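Local coordinates for protein polyisoprenyl-teichoic acid--peptidoglycan teichoic acid transferase TagV (PDB 6UF3) that is a transferase of the LytR-CpsA-Psr family, a group of bacterial cell-envelope proteins, built as a mixed beta-sheet packed with helices, at residues A[82-86]-A[249-254]; A[99-104]-A[138-144]; A[184-189]-A[201-205]. All coordinates share one frame; numbering follows the deposited sequence.

Interaction 1. Residues A[82-86]-A[249-254]; sequences NFLQI and VRKTLQ
Leu84 and Arg250 bring their CA atoms to 5.4 Å where the last turn of helix 72-84 meets the flank of helix 243-257, and Gln85, with positive phi, then turns the chain out of the helix so that Ile86 lies near Gln254. Arg250 does most of the polar work. Its chain runs extended from CG to NE and lays the guanidinium side-on against Phe83 O, with NE and NH2 each 2.9 Å from that oxygen. Both N-H groups point within the guanidinium plane but arrive over the same face of the Phe83 carbonyl, and neither bond is straight. Gln85 CG sits over one face of the guanidinium, 3.6 Å from Arg250 NE. The Gln85 chain is bent at chi2 (-67°) and curls back, so NE2 donates to Asn82 O in the last turn of the helix it has just left, in a nearly straight bond. The carbonyl of the turn residue, Gln85 O, accepts from Gln254 NE2 at 2.9 Å, with a bond angle of 167°. Arg250 NH1 makes a salt bridge with Glu247, one turn earlier on the same helix. Beneath this polar layer the packing is aliphatic: Ile86 CG2 lies 3.7 Å from Gln254 CG and also meets Leu253 CB, while Leu84 CD1 faces Leu253 CD1 at 4.2 Å. The positive charge near carbonyls at a helix C-terminus is probably favourable electrostatically. Leu84, Val249 and Leu253 all rest on Leu43 of strand 39-44, where the two helices pack over the mixed sheet in the layered manner of an alpha/beta fold.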
# COMPACT_ATOMS: atom_id res chain seq x y z
N ASN A 82 9.04 8.69 -9.74
CA ASN A 82 9.29 8.83 -11.17
C ASN A 82 8.16 8.22 -11.99
O ASN A 82 7.77 8.76 -13.03
CB ASN A 82 10.62 8.16 -11.52
CG ASN A 82 11.81 8.95 -11.02
OD1 ASN A 82 11.66 10.04 -10.47
ND2 ASN A 82 13.01 8.40 -11.22
N PHE A 83 7.64 7.08 -11.54
CA PHE A 83 6.58 6.39 -12.27
C PHE A 83 5.29 7.20 -12.28
O PHE A 83 4.63 7.31 -13.33
CB PHE A 83 6.35 5.01 -11.64
CG PHE A 83 5.31 4.20 -12.33
CD1 PHE A 83 5.47 3.80 -13.64
CD2 PHE A 83 4.16 3.81 -11.65
CE1 PHE A 83 4.51 3.04 -14.27
CE2 PHE A 83 3.19 3.05 -12.28
CZ PHE A 83 3.37 2.67 -13.59
N LEU A 84 4.91 7.77 -11.13
CA LEU A 84 3.64 8.49 -11.03
C LEU A 84 3.80 9.99 -11.25
O LEU A 84 2.78 10.69 -11.29
CB LEU A 84 3.00 8.26 -9.65
CG LEU A 84 2.64 6.81 -9.33
CD1 LEU A 84 2.04 6.65 -7.91
CD2 LEU A 84 1.72 6.24 -10.39
N GLN A 85 5.03 10.48 -11.36
CA GLN A 85 5.30 11.90 -11.57
C GLN A 85 4.61 12.75 -10.51
O GLN A 85 4.01 13.78 -10.79
CB GLN A 85 4.91 12.33 -12.98
CG GLN A 85 5.87 11.83 -14.03
CD GLN A 85 7.24 12.46 -13.90
OE1 GLN A 85 7.42 13.64 -14.20
NE2 GLN A 85 8.22 11.68 -13.47
N ILE A 86 4.70 12.28 -9.27
CA ILE A 86 4.25 13.05 -8.10
C ILE A 86 5.29 12.90 -7.01
O ILE A 86 6.07 11.95 -6.99
CB ILE A 86 2.87 12.58 -7.59
CG1 ILE A 86 2.88 11.09 -7.22
CG2 ILE A 86 1.76 12.94 -8.58
CD1 ILE A 86 1.81 10.72 -6.18
N VAL A 249 -3.71 8.85 -14.98
CA VAL A 249 -3.50 8.66 -13.54
C VAL A 249 -2.58 9.74 -13.00
O VAL A 249 -2.84 10.33 -11.93
CB VAL A 249 -2.94 7.25 -13.25
CG1 VAL A 249 -2.41 7.17 -11.81
CG2 VAL A 249 -3.98 6.19 -13.48
N ARG A 250 -1.47 9.99 -13.70
CA ARG A 250 -0.55 11.04 -13.31
C ARG A 250 -1.27 12.37 -13.17
O ARG A 250 -1.14 13.06 -12.14
CB ARG A 250 0.59 11.16 -14.33
CG ARG A 250 1.59 10.03 -14.31
CD ARG A 250 2.60 10.16 -15.45
NE ARG A 250 3.69 9.21 -15.28
CZ ARG A 250 4.61 8.98 -16.21
NH1 ARG A 250 4.56 9.62 -17.38
NH2 ARG A 250 5.57 8.10 -15.97
N LYS A 251 -2.04 12.76 -14.19
CA LYS A 251 -2.71 14.06 -14.15
C LYS A 251 -3.72 14.11 -13.01
O LYS A 251 -3.87 15.15 -12.35
CB LYS A 251 -3.40 14.34 -15.48
CG LYS A 251 -2.53 15.09 -16.48
CD LYS A 251 -3.36 15.67 -17.62
CE LYS A 251 -3.65 14.62 -18.68
NZ LYS A 251 -2.44 14.26 -19.46
N THR A 252 -4.40 13.00 -12.75
CA THR A 252 -5.41 12.97 -11.68
C THR A 252 -4.77 13.15 -10.31
O THR A 252 -5.25 13.94 -9.49
CB THR A 252 -6.18 11.66 -11.76
OG1 THR A 252 -6.82 11.58 -13.04
CG2 THR A 252 -7.25 11.60 -10.66
N LEU A 253 -3.67 12.43 -10.06
CA LEU A 253 -2.98 12.55 -8.78
C LEU A 253 -2.34 13.92 -8.62
O LEU A 253 -2.39 14.52 -7.53
CB LEU A 253 -1.92 11.45 -8.65
CG LEU A 253 -2.45 10.02 -8.59
CD1 LEU A 253 -1.33 9.02 -8.47
CD2 LEU A 253 -3.46 9.87 -7.44
N GLN A 254 -1.74 14.44 -9.69
CA GLN A 254 -1.18 15.79 -9.67
C GLN A 254 -2.23 16.83 -9.33
O GLN A 254 -1.99 17.72 -8.50
CB GLN A 254 -0.55 16.10 -11.03
CG GLN A 254 0.73 15.34 -11.26
CD GLN A 254 1.12 15.28 -12.72
OE1 GLN A 254 0.43 15.82 -13.60
NE2 GLN A 254 2.25 14.62 -12.99

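Interaction 2. Residues A[99-104]-A[138-144]; sequences FKDVIN and LNGEEAL
Lys100 and Gly140 come within 4.0 Å of each other at their CA atoms, the closest CA pair of the two segments, which belong to helix 96-105 and the start of helix 140-148. The short axes approach to 8.2 Å and their directions differ by 125°; having no side chain at Gly140 is what lets the two backbones lie so close. Ile103 packs against this spot, with CB and CG2 each 3.7 Å from Gly140 CA, and its CG2 also reaches the Ala143 methyl. On the inner side Phe99, its CG anti to the backbone N (chi1 172°), turns a ring edge toward the second helix: CE2 is 3.6 Å from Leu144 N, and the Ala143 carbonyl carbon likewise lies near the ring plane. Ile103 CG1, from the same helix as Phe99, covers one ring face, while Leu144 CD1 approaches CD2 of the ring. Lys100 drapes its methylenes over the Gly140 carbonyl and the Glu141 backbone, then bends at chi3 and sends NZ to a salt bridge with Asp122.

The other flank is looser and wetter. Asn104, exposed, offers OD1 to Gly140 N at 2.9 Å, with the donor well above the plane of its amide carbonyl. Its ND2 makes a longer link, 3.3 Å, to a water that also accepts from Glu141 N, so a water bridges the Asn104 amide to the backbone of the second helix. Next to it, Asn139 OD1 accepts from Glu142 N, nearly in line with its C=O, and Asn139 N donates to Glu142 OE2 at 3.0 Å. These reciprocal bonds are a capping box, with Asn139 as N-cap, starting helix 140-148 right after strand 134-138.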
# COMPACT_ATOMS: atom_id res chain seq x y z
N PHE A 99 3.20 -6.19 10.40
CA PHE A 99 1.83 -6.11 9.91
C PHE A 99 0.89 -6.83 10.85
O PHE A 99 -0.20 -6.31 11.19
CB PHE A 99 1.75 -6.71 8.50
CG PHE A 99 0.34 -6.84 7.99
CD1 PHE A 99 -0.33 -5.75 7.47
CD2 PHE A 99 -0.32 -8.06 8.04
CE1 PHE A 99 -1.63 -5.86 7.02
CE2 PHE A 99 -1.62 -8.19 7.58
CZ PHE A 99 -2.27 -7.09 7.07
N LYS A 100 1.26 -8.05 11.25
CA LYS A 100 0.44 -8.78 12.21
C LYS A 100 0.27 -7.97 13.49
O LYS A 100 -0.83 -7.92 14.06
CB LYS A 100 1.05 -10.15 12.53
CG LYS A 100 0.93 -11.15 11.40
CD LYS A 100 1.33 -12.54 11.85
CE LYS A 100 2.70 -12.54 12.49
NZ LYS A 100 3.15 -13.91 12.84
N ASP A 101 1.36 -7.34 13.97
CA ASP A 101 1.27 -6.53 15.18
C ASP A 101 0.28 -5.38 15.01
O ASP A 101 -0.54 -5.13 15.91
CB ASP A 101 2.65 -5.98 15.57
CG ASP A 101 2.64 -5.28 16.93
OD1 ASP A 101 2.25 -5.94 17.91
OD2 ASP A 101 3.01 -4.09 17.01
N VAL A 102 0.35 -4.67 13.88
CA VAL A 102 -0.58 -3.57 13.63
C VAL A 102 -2.02 -4.07 13.74
O VAL A 102 -2.84 -3.49 14.45
CB VAL A 102 -0.32 -2.94 12.25
CG1 VAL A 102 -1.43 -1.94 11.93
CG2 VAL A 102 1.04 -2.26 12.21
N ILE A 103 -2.32 -5.17 13.04
CA ILE A 103 -3.69 -5.68 13.02
C ILE A 103 -4.14 -6.10 14.41
O ILE A 103 -5.29 -5.86 14.82
CB ILE A 103 -3.81 -6.84 12.01
CG1 ILE A 103 -3.42 -6.39 10.60
CG2 ILE A 103 -5.23 -7.42 12.02
CD1 ILE A 103 -4.31 -5.26 10.04
N ASN A 104 -3.24 -6.73 15.17
CA ASN A 104 -3.62 -7.19 16.50
C ASN A 104 -3.82 -6.02 17.45
O ASN A 104 -4.70 -6.09 18.33
CB ASN A 104 -2.57 -8.16 17.03
CG ASN A 104 -2.72 -9.55 16.45
OD1 ASN A 104 -3.82 -9.97 16.10
ND2 ASN A 104 -1.60 -10.27 16.35
N LEU A 138 -10.80 -10.65 11.10
CA LEU A 138 -9.53 -11.36 11.10
C LEU A 138 -8.57 -10.79 12.12
O LEU A 138 -8.48 -9.57 12.29
CB LEU A 138 -8.88 -11.29 9.71
CG LEU A 138 -9.79 -11.63 8.53
CD1 LEU A 138 -9.02 -11.42 7.24
CD2 LEU A 138 -10.31 -13.05 8.62
N ASN A 139 -7.83 -11.67 12.79
CA ASN A 139 -6.71 -11.25 13.62
C ASN A 139 -5.47 -11.09 12.72
O ASN A 139 -5.55 -11.24 11.50
CB ASN A 139 -6.49 -12.23 14.77
CG ASN A 139 -6.15 -13.65 14.30
OD1 ASN A 139 -5.56 -13.85 13.24
ND2 ASN A 139 -6.52 -14.63 15.11
N GLY A 140 -4.32 -10.79 13.32
CA GLY A 140 -3.14 -10.48 12.52
C GLY A 140 -2.66 -11.65 11.68
O GLY A 140 -2.34 -11.48 10.50
N GLU A 141 -2.59 -12.84 12.27
CA GLU A 141 -2.18 -14.03 11.51
C GLU A 141 -3.14 -14.30 10.36
O GLU A 141 -2.72 -14.57 9.22
CB GLU A 141 -2.10 -15.22 12.46
CG GLU A 141 -2.18 -16.59 11.82
CD GLU A 141 -2.32 -17.69 12.85
OE1 GLU A 141 -1.61 -18.71 12.73
OE2 GLU A 141 -3.13 -17.53 13.79
N GLU A 142 -4.44 -14.20 10.62
CA GLU A 142 -5.42 -14.43 9.57
C GLU A 142 -5.35 -13.34 8.50
O GLU A 142 -5.47 -13.63 7.30
CB GLU A 142 -6.83 -14.50 10.18
CG GLU A 142 -7.01 -15.68 11.12
CD GLU A 142 -8.25 -15.58 11.98
OE1 GLU A 142 -8.71 -16.62 12.47
OE2 GLU A 142 -8.76 -14.45 12.16
N ALA A 143 -5.14 -12.09 8.91
CA ALA A 143 -5.09 -11.00 7.94
C ALA A 143 -3.86 -11.11 7.05
O ALA A 143 -3.93 -10.82 5.85
CB ALA A 143 -5.12 -9.65 8.66
N LEU A 144 -2.74 -11.57 7.62
CA LEU A 144 -1.54 -11.82 6.82
C LEU A 144 -1.79 -12.93 5.80
O LEU A 144 -1.45 -12.78 4.62
CB LEU A 144 -0.37 -12.19 7.72
CG LEU A 144 0.95 -12.44 6.98
CD1 LEU A 144 1.37 -11.16 6.27
CD2 LEU A 144 2.05 -12.94 7.90
O HOH W 1 -2.53 -13.19 15.17

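Interaction 3. Residues A[184-189]-A[201-205]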
# COMPACT_ATOMS: atom_id res chain seq x y z
N ILE A 184 -7.53 7.01 20.91
CA ILE A 184 -6.88 6.98 19.60
C ILE A 184 -5.39 7.23 19.73
O ILE A 184 -4.58 6.59 19.07
CB ILE A 184 -7.54 7.99 18.64
CG1 ILE A 184 -8.96 7.56 18.29
CG2 ILE A 184 -6.71 8.17 17.37
CD1 ILE A 184 -9.90 8.71 18.00
N ASP A 185 -5.00 8.17 20.60
CA ASP A 185 -3.59 8.45 20.83
C ASP A 185 -2.84 7.20 21.27
O ASP A 185 -1.79 6.85 20.71
CB ASP A 185 -3.43 9.56 21.88
CG ASP A 185 -2.00 10.10 21.97
OD1 ASP A 185 -1.04 9.36 21.67
OD2 ASP A 185 -1.83 11.28 22.36
N LYS A 186 -3.38 6.49 22.26
CA LYS A 186 -2.64 5.34 22.77
C LYS A 186 -2.66 4.18 21.77
O LYS A 186 -1.64 3.48 21.60
CB LYS A 186 -3.17 4.91 24.13
CG LYS A 186 -2.98 5.98 25.20
CD LYS A 186 -2.04 5.52 26.31
CE LYS A 186 -0.77 4.89 25.75
NZ LYS A 186 0.24 4.61 26.82
N ILE A 187 -3.78 3.96 21.07
CA ILE A 187 -3.83 2.90 20.07
C ILE A 187 -2.86 3.20 18.93
O ILE A 187 -2.23 2.30 18.38
CB ILE A 187 -5.27 2.71 19.56
CG1 ILE A 187 -6.21 2.36 20.71
CG2 ILE A 187 -5.32 1.62 18.50
CD1 ILE A 187 -6.28 0.89 21.05
N ALA A 188 -2.73 4.48 18.55
CA ALA A 188 -1.84 4.85 17.46
C ALA A 188 -0.38 4.75 17.88
O ALA A 188 0.48 4.40 17.07
CB ALA A 188 -2.16 6.27 16.99
N GLU A 189 -0.08 5.07 19.14
CA GLU A 189 1.27 4.85 19.64
C GLU A 189 1.63 3.37 19.60
O GLU A 189 2.68 2.99 19.09
CB GLU A 189 1.41 5.40 21.07
CG GLU A 189 1.42 6.92 21.15
CD GLU A 189 2.04 7.42 22.44
OE1 GLU A 189 2.45 8.60 22.48
OE2 GLU A 189 2.11 6.64 23.41
N ILE A 201 3.40 10.78 15.42
CA ILE A 201 2.16 10.50 16.14
C ILE A 201 1.21 11.68 16.05
O ILE A 201 0.02 11.51 15.77
CB ILE A 201 2.48 10.12 17.59
CG1 ILE A 201 3.07 8.71 17.65
CG2 ILE A 201 1.23 10.24 18.46
CD1 ILE A 201 2.15 7.63 17.12
N THR A 202 1.73 12.90 16.25
CA THR A 202 0.89 14.09 16.18
C THR A 202 0.27 14.26 14.80
O THR A 202 -0.90 14.66 14.68
CB THR A 202 1.70 15.33 16.56
OG1 THR A 202 2.92 15.34 15.80
CG2 THR A 202 2.04 15.32 18.03
N GLU A 203 1.02 13.95 13.74
CA GLU A 203 0.45 14.03 12.40
C GLU A 203 -0.66 13.02 12.21
O GLU A 203 -1.69 13.32 11.59
CB GLU A 203 1.54 13.82 11.36
CG GLU A 203 2.58 14.90 11.33
CD GLU A 203 3.70 14.56 10.36
OE1 GLU A 203 4.08 13.38 10.30
OE2 GLU A 203 4.18 15.48 9.65
N GLY A 204 -0.47 11.81 12.73
CA GLY A 204 -1.50 10.79 12.61
C GLY A 204 -2.77 11.16 13.37
O GLY A 204 -3.88 10.93 12.89
N LEU A 205 -2.61 11.72 14.57
CA LEU A 205 -3.78 12.17 15.33
C LEU A 205 -4.49 13.30 14.61
O LEU A 205 -5.73 13.34 14.56
CB LEU A 205 -3.35 12.60 16.74
CG LEU A 205 -2.75 11.45 17.55
CD1 LEU A 205 -2.33 11.92 18.93
CD2 LEU A 205 -3.71 10.29 17.64
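Leu205 reaches across from helix 201-210 and spreads its two methyls over the start of segment 184-189. CG is anti to the carbonyl carbon (chi1 -62°) and chi2 is fully extended, which sends CD2 to Ile184 CG2 at 3.7 Å and CD1 against the Asp185 carboxylate, 3.5 Å from OD2. The Ile184 and Leu205 side chains run antiparallel, each passing alongside the other. Asp185 holds its carboxylate carbon anti to the backbone N (chi1 -169°), which brings the carboxylate up against Leu205 CD1 at a slant, a van der Waals contact rather than a polar one. One turn earlier on the same helix as Leu205, Ile201 bends at chi2 and places CD1 3.6 Å from Ala188 O and 3.9 Å from Glu189 CA; its CG2 faces Asp185 OD1. No hydrogen bond joins the two segments, and their axes stay 10.2 Å apart at a 128° angle, a light surface contact. Ala188 O is also bonded by Ser192 OG, just beyond the end of helix 181-191. From there the chain runs through edge strand 196-197, paired with strand 90-94, into helix 201-210, which Glu203 ties to that same strand through a salt bridge with Lys90.

Along the chain interaction 1 opens first and closes last: its segments bracket both of the others, with interaction 2 finished before interaction 3 begins. In sequence, strand 90-94 of the six-stranded mixed sheet lies between segments 82-86 and 99-104; it pairs with strand 196-197, which in sequence links the two helices of interaction 3. Interactions 1 and 2 lie on opposite sides of the chain's centre, their centres about 31 Å apart, and the centre of interaction 3 lies about 29 Å from that of interaction 1. Interactions 2 and 3 are closer, about 19 Å between centres and about 7 Å between nearest atoms. The C-terminal helix 243-257 is thus brought back to helix 72-84, while the others join helices closer in sequence.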